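Local coordinates for protein sortase, SrtB family (PDB 4Y4Q) that probably acts as a class B sortase, a cysteine transpeptidase involved in assembling the type II pilus on the pneumococcal surface, at residues I110-R115 with T125-H130; I218-T223 with R232-A237. One frame throughout, in Å; residues are numbered along the deposited sequence.

Contact 1. Residues I110-R115 with T125-H130; sequences IFLDAR and TIIYGH
The hydroxyl of Y128 donates a very short hydrogen bond to D113, with OH to OD2 at 2.5 Å, and it does so to a carboxylate already clamped by R115. D113 OD2 takes Y128 OH on its anti lone pair and R115 NH2 on the syn side, the latter at 2.9 Å from OD2. The guanidinium grips side-on, its NE lying 2.8 Å from D113 OD1; both carboxylate oxygens fall practically in the guanidinium plane, but the two nitrogens are tilted out of the carboxylate plane. OD1 also accepts from the backbone, R115 N to D113 OD1 measuring 3.0 Å, which closes an Asx turn. With CG turned away from its own backbone N (chi1 -165°), the D113 carboxylate lies at the edge of the Y128 ring, the two planes 46° apart. Four bonds thus fix its rotation, and the charged partner would be expected to favour the ionised form.

The backbone beneath is an antiparallel hairpin, strands 110-112 and 125-129 running at 149°, and belongs to the sortase beta-barrel. F111 and Y128 form a hydrogen-bonded pair with reciprocal N-H to O=C bonds. Beyond strand 110-112 the pairing continues through D113 N to I126 O, 2.8 Å, the N-H approaching the I126 carbonyl almost head-on.

On the sheet face carrying L112 and I127, the latter sends its CG2 to L112 CD1 at 3.8 Å. I110 CG2 abuts I127 CB at 3.6 Å, and I75 of strand 73-77 touches both isoleucines. H130, which follows G129, is probably the catalytic histidine of the sortase fold. F111 CD1 approaches H130 CD2 at 4.0 Å with the rings oblique; H130 is exposed and poorly ordered, so the position of its ring is less certain.

Contact 2. Residues I218-T223 with R232-A237; sequences IILLST and RHIVVA
T223 O takes the shortest bond of this pair of strands, from H233 N at 2.7 Å with a nearly straight N-H...O angle of 170°. The same oxygen has R232 CA 3.3 Å away in a CA-H...O contact, and R232 CD passes 3.5 Å from T223 O because the arginine chain bends at chi2 (-69°). The two strands form an antiparallel hairpin of the sortase barrel, running at 159°, and the sequence L220 to T223 is consistent with the family signature that leads into the nucleophilic cysteine. R232 sits across from that end of the strand and is probably the counterpart of the active-site arginine of other sortases.

Reciprocal bonds pair T223 with H233, L221 with V235 and I219 with A237, giving three hydrogen-bonded pairs; T223 N to H233 O, at 2.8 Å, completes the first. L220 with V236 and S222 with I234 are the non-hydrogen-bonded pairs between them.

On one face, L221 and V235 lie alongside each other with their tips turned in one direction, and L221 CB is 4.0 Å from V235 CG2. Farther along, T223 directs CG2 at H233 CB, while its OG1 bonds G129 O of the neighbouring strand 124-129. V141 of helix 139-143 packs on both T223 and H233.

The other face is built from L220, S222, I234 and V236. I234 CG1 rests against S222 CB at 3.8 Å, whereas S222 OG is hydrogen-bonded to Y183 OH. L220 and V236 run side by side, L220 CD1 reaching V236 CG1 at 4.1 Å. That methyl also presses close to the opposite backbone: V236 CG1 lies 3.3 Å from I219 O.

Overall arrangement
From the N terminus, the chain lays down strands 73-77 and 83-88 before reaching contact 1, which closes the short loop between 110-115 and 125-130. Strand 110-112 pairs in parallel with 83-88. The helices and strands of 139-207 follow before contact 2 closes the second hairpin, so the two loops come in series, neither enclosing the other. They join laterally because strands 124-129 and 218-225 are parallel neighbours: I127 N to L220 O and L220 N to T125 O, both 2.8 Å, are probable hydrogen bonds. Strand 231-240 then pairs with 163-176, so the two hairpins together span the sheet from 83-88 to 163-176.

Contact 1. Residues I110-R115 with T125-H130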
loop_
_atom_site.group_PDB
_atom_site.type_symbol
_atom_site.label_atom_id
_atom_site.label_comp_id
_atom_site.label_asym_id
_atom_site.label_seq_id
_atom_site.Cartn_x
_atom_site.Cartn_y
_atom_site.Cartn_z
ATOM N N ILE A 110 7.263 -5.650 3.151
ATOM C CA ILE A 110 6.006 -4.952 3.397
ATOM C C ILE A 110 4.928 -5.946 3.806
ATOM O O ILE A 110 4.711 -6.931 3.102
ATOM C CB ILE A 110 5.577 -4.194 2.142
ATOM C CG1 ILE A 110 6.377 -2.898 2.027
ATOM C CG2 ILE A 110 4.115 -3.850 2.189
ATOM C CD1 ILE A 110 5.985 -2.092 0.829
ATOM N N PHE A 111 4.268 -5.698 4.940
ATOM C CA PHE A 111 3.329 -6.659 5.534
ATOM C C PHE A 111 1.865 -6.332 5.252
ATOM O O PHE A 111 1.412 -5.214 5.511
ATOM C CB PHE A 111 3.492 -6.680 7.047
ATOM C CG PHE A 111 4.789 -7.266 7.517
ATOM C CD1 PHE A 111 5.990 -6.585 7.341
ATOM C CD2 PHE A 111 4.807 -8.495 8.165
ATOM C CE1 PHE A 111 7.187 -7.125 7.790
ATOM C CE2 PHE A 111 6.003 -9.044 8.621
ATOM C CZ PHE A 111 7.193 -8.359 8.432
ATOM N N LEU A 112 1.121 -7.308 4.748
ATOM C CA LEU A 112 -0.318 -7.152 4.587
ATOM C C LEU A 112 -0.927 -7.221 5.976
ATOM O O LEU A 112 -0.445 -7.975 6.827
ATOM C CB LEU A 112 -0.905 -8.277 3.736
ATOM C CG LEU A 112 -0.882 -8.169 2.212
ATOM C CD1 LEU A 112 0.535 -7.945 1.665
ATOM C CD2 LEU A 112 -1.492 -9.428 1.604
ATOM N N ASP A 113 -1.964 -6.424 6.214
ATOM C CA ASP A 113 -2.713 -6.524 7.463
ATOM C C ASP A 113 -3.174 -7.968 7.608
ATOM O O ASP A 113 -3.640 -8.572 6.643
ATOM C CB ASP A 113 -3.924 -5.591 7.420
ATOM C CG ASP A 113 -4.539 -5.372 8.790
ATOM O OD1 ASP A 113 -5.196 -6.308 9.330
ATOM O OD2 ASP A 113 -4.360 -4.252 9.328
ATOM N N ALA A 114 -3.025 -8.524 8.806
ATOM C CA ALA A 114 -3.390 -9.920 9.075
ATOM C C ALA A 114 -4.869 -10.244 8.832
ATOM O O ALA A 114 -5.232 -11.410 8.715
ATOM C CB ALA A 114 -2.985 -10.311 10.495
ATOM N N ARG A 115 -5.707 -9.216 8.758
ATOM C CA ARG A 115 -7.140 -9.387 8.538
ATOM C C ARG A 115 -7.519 -9.408 7.048
ATOM O O ARG A 115 -8.653 -9.769 6.691
ATOM C CB ARG A 115 -7.929 -8.288 9.280
ATOM C CG ARG A 115 -7.929 -8.434 10.818
ATOM C CD ARG A 115 -8.248 -7.127 11.521
ATOM N NE ARG A 115 -7.349 -6.050 11.102
ATOM C CZ ARG A 115 -7.443 -4.789 11.521
ATOM N NH1 ARG A 115 -8.406 -4.445 12.374
ATOM N NH2 ARG A 115 -6.578 -3.876 11.085
ATOM N N THR A 125 -7.058 -3.190 0.796
ATOM C CA THR A 125 -5.982 -3.977 1.397
ATOM C C THR A 125 -4.935 -3.027 1.954
ATOM O O THR A 125 -4.426 -2.144 1.238
ATOM C CB THR A 125 -5.289 -4.872 0.359
ATOM O OG1 THR A 125 -6.253 -5.721 -0.287
ATOM C CG2 THR A 125 -4.229 -5.730 1.038
ATOM N N ILE A 126 -4.599 -3.205 3.226
ATOM C CA ILE A 126 -3.681 -2.282 3.884
ATOM C C ILE A 126 -2.342 -2.979 4.082
ATOM O O ILE A 126 -2.281 -4.103 4.607
ATOM C CB ILE A 126 -4.244 -1.794 5.232
ATOM C CG1 ILE A 126 -5.637 -1.189 5.016
ATOM C CG2 ILE A 126 -3.300 -0.788 5.895
ATOM C CD1 ILE A 126 -6.288 -0.683 6.275
ATOM N N ILE A 127 -1.275 -2.330 3.623
ATOM C CA ILE A 127 0.057 -2.923 3.696
ATOM C C ILE A 127 1.008 -1.963 4.415
ATOM O O ILE A 127 0.937 -0.747 4.220
ATOM C CB ILE A 127 0.567 -3.318 2.295
ATOM C CG1 ILE A 127 0.764 -2.099 1.414
ATOM C CG2 ILE A 127 -0.436 -4.237 1.593
ATOM C CD1 ILE A 127 1.206 -2.462 0.007
ATOM N N TYR A 128 1.881 -2.515 5.254
ATOM C CA TYR A 128 2.666 -1.719 6.191
ATOM C C TYR A 128 4.163 -1.802 5.906
ATOM O O TYR A 128 4.689 -2.882 5.636
ATOM C CB TYR A 128 2.423 -2.210 7.629
ATOM C CG TYR A 128 0.973 -2.175 8.060
ATOM C CD1 TYR A 128 0.360 -0.977 8.428
ATOM C CD2 TYR A 128 0.215 -3.341 8.113
ATOM C CE1 TYR A 128 -0.981 -0.944 8.830
ATOM C CE2 TYR A 128 -1.120 -3.321 8.513
ATOM C CZ TYR A 128 -1.709 -2.119 8.869
ATOM O OH TYR A 128 -3.029 -2.093 9.269
ATOM N N GLY A 129 4.851 -0.666 5.985
ATOM C CA GLY A 129 6.304 -0.677 6.027
ATOM C C GLY A 129 6.780 -0.142 7.366
ATOM O O GLY A 129 6.609 1.045 7.644
ATOM N N HIS A 130 7.371 -0.999 8.195
ATOM C CA HIS A 130 7.829 -0.582 9.520
ATOM C C HIS A 130 9.231 -0.001 9.468
ATOM O O HIS A 130 10.172 -0.690 9.085
ATOM C CB HIS A 130 7.829 -1.760 10.501
ATOM C CG HIS A 130 6.549 -2.537 10.525
ATOM N ND1 HIS A 130 5.333 -1.968 10.838
ATOM C CD2 HIS A 130 6.302 -3.849 10.291
ATOM C CE1 HIS A 130 4.390 -2.893 10.787
ATOM N NE2 HIS A 130 4.952 -4.043 10.457
#

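Contact 2. Residues I218-T223 with R232-A237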
loop_
_atom_site.group_PDB
_atom_site.type_symbol
_atom_site.label_atom_id
_atom_site.label_comp_id
_atom_site.label_asym_id
_atom_site.label_seq_id
_atom_site.Cartn_x
_atom_site.Cartn_y
_atom_site.Cartn_z
ATOM N N ILE A 218 -8.437 -1.529 -4.082
ATOM C CA ILE A 218 -7.392 -0.564 -3.773
ATOM C C ILE A 218 -6.421 -1.060 -2.709
ATOM O O ILE A 218 -6.683 -2.040 -1.987
ATOM C CB ILE A 218 -7.980 0.772 -3.346
ATOM C CG1 ILE A 218 -8.642 0.650 -1.978
ATOM C CG2 ILE A 218 -9.003 1.277 -4.387
ATOM C CD1 ILE A 218 -9.269 1.955 -1.585
ATOM N N ILE A 219 -5.290 -0.376 -2.623
ATOM C CA ILE A 219 -4.251 -0.719 -1.669
ATOM C C ILE A 219 -3.824 0.543 -0.913
ATOM O O ILE A 219 -3.619 1.600 -1.525
ATOM C CB ILE A 219 -3.038 -1.272 -2.395
ATOM C CG1 ILE A 219 -3.370 -2.618 -3.033
ATOM C CG2 ILE A 219 -1.875 -1.423 -1.450
ATOM C CD1 ILE A 219 -2.238 -3.148 -3.888
ATOM N N LEU A 220 -3.702 0.438 0.408
ATOM C CA LEU A 220 -3.165 1.530 1.210
ATOM C C LEU A 220 -1.781 1.135 1.680
ATOM O O LEU A 220 -1.611 0.149 2.412
ATOM C CB LEU A 220 -4.041 1.845 2.426
ATOM C CG LEU A 220 -5.372 2.577 2.214
ATOM C CD1 LEU A 220 -6.400 1.655 1.582
ATOM C CD2 LEU A 220 -5.904 3.103 3.526
ATOM N N LEU A 221 -0.782 1.891 1.254
ATOM C CA LEU A 221 0.577 1.603 1.694
ATOM C C LEU A 221 0.936 2.625 2.759
ATOM O O LEU A 221 0.967 3.832 2.494
ATOM C CB LEU A 221 1.557 1.660 0.518
ATOM C CG LEU A 221 3.056 1.689 0.854
ATOM C CD1 LEU A 221 3.472 0.484 1.666
ATOM C CD2 LEU A 221 3.887 1.778 -0.428
ATOM N N SER A 222 1.230 2.137 3.958
ATOM C CA SER A 222 1.345 3.003 5.126
ATOM C C SER A 222 2.710 2.873 5.788
ATOM O O SER A 222 3.204 1.759 5.984
ATOM C CB SER A 222 0.244 2.611 6.133
ATOM O OG SER A 222 0.445 3.202 7.413
ATOM N N THR A 223 3.304 3.998 6.171
ATOM C CA THR A 223 4.601 3.966 6.836
ATOM C C THR A 223 4.754 5.056 7.895
ATOM O O THR A 223 3.934 5.979 7.974
ATOM C CB THR A 223 5.753 4.105 5.834
ATOM O OG1 THR A 223 6.974 3.693 6.461
ATOM C CG2 THR A 223 5.884 5.548 5.391
ATOM N N ARG A 232 1.510 8.832 10.619
ATOM C CA ARG A 232 1.790 7.918 9.526
ATOM C C ARG A 232 1.606 8.556 8.140
ATOM O O ARG A 232 0.825 9.453 7.974
ATOM C CB ARG A 232 0.893 6.689 9.614
ATOM C CG ARG A 232 1.020 5.859 10.859
ATOM C CD ARG A 232 2.329 5.131 10.972
ATOM N NE ARG A 232 2.377 4.236 12.117
ATOM C CZ ARG A 232 2.793 4.562 13.332
ATOM N NH1 ARG A 232 3.187 5.781 13.607
ATOM N NH2 ARG A 232 2.808 3.655 14.276
ATOM N N HIS A 233 2.316 8.029 7.152
ATOM C CA HIS A 233 2.172 8.471 5.765
ATOM C C HIS A 233 1.501 7.357 4.975
ATOM O O HIS A 233 1.866 6.190 5.142
ATOM C CB HIS A 233 3.549 8.683 5.134
ATOM C CG HIS A 233 4.245 9.932 5.564
ATOM N ND1 HIS A 233 3.693 11.187 5.410
ATOM C CD2 HIS A 233 5.474 10.124 6.096
ATOM C CE1 HIS A 233 4.548 12.096 5.842
ATOM N NE2 HIS A 233 5.635 11.478 6.263
ATOM N N ILE A 234 0.547 7.696 4.103
ATOM C CA ILE A 234 -0.101 6.689 3.271
ATOM C C ILE A 234 -0.184 7.116 1.807
ATOM O O ILE A 234 -0.547 8.265 1.517
ATOM C CB ILE A 234 -1.529 6.390 3.783
ATOM C CG1 ILE A 234 -1.500 5.836 5.214
ATOM C CG2 ILE A 234 -2.268 5.423 2.845
ATOM C CD1 ILE A 234 -2.874 5.740 5.844
ATOM N N VAL A 235 0.177 6.222 0.881
ATOM C CA VAL A 235 -0.215 6.414 -0.518
ATOM C C VAL A 235 -1.259 5.373 -0.868
ATOM O O VAL A 235 -1.186 4.238 -0.401
ATOM C CB VAL A 235 0.959 6.389 -1.562
ATOM C CG1 VAL A 235 1.890 7.544 -1.348
ATOM C CG2 VAL A 235 1.711 5.087 -1.532
ATOM N N VAL A 236 -2.251 5.763 -1.658
ATOM C CA VAL A 236 -3.314 4.830 -2.026
ATOM C C VAL A 236 -3.334 4.612 -3.534
ATOM O O VAL A 236 -3.263 5.566 -4.315
ATOM C CB VAL A 236 -4.696 5.324 -1.572
ATOM C CG1 VAL A 236 -5.681 4.166 -1.573
ATOM C CG2 VAL A 236 -4.613 5.915 -0.174
ATOM N N ALA A 237 -3.444 3.357 -3.935
ATOM C CA ALA A 237 -3.395 3.001 -5.346
ATOM C C ALA A 237 -4.561 2.101 -5.725
ATOM O O ALA A 237 -4.995 1.253 -4.918
ATOM C CB ALA A 237 -2.104 2.297 -5.642
#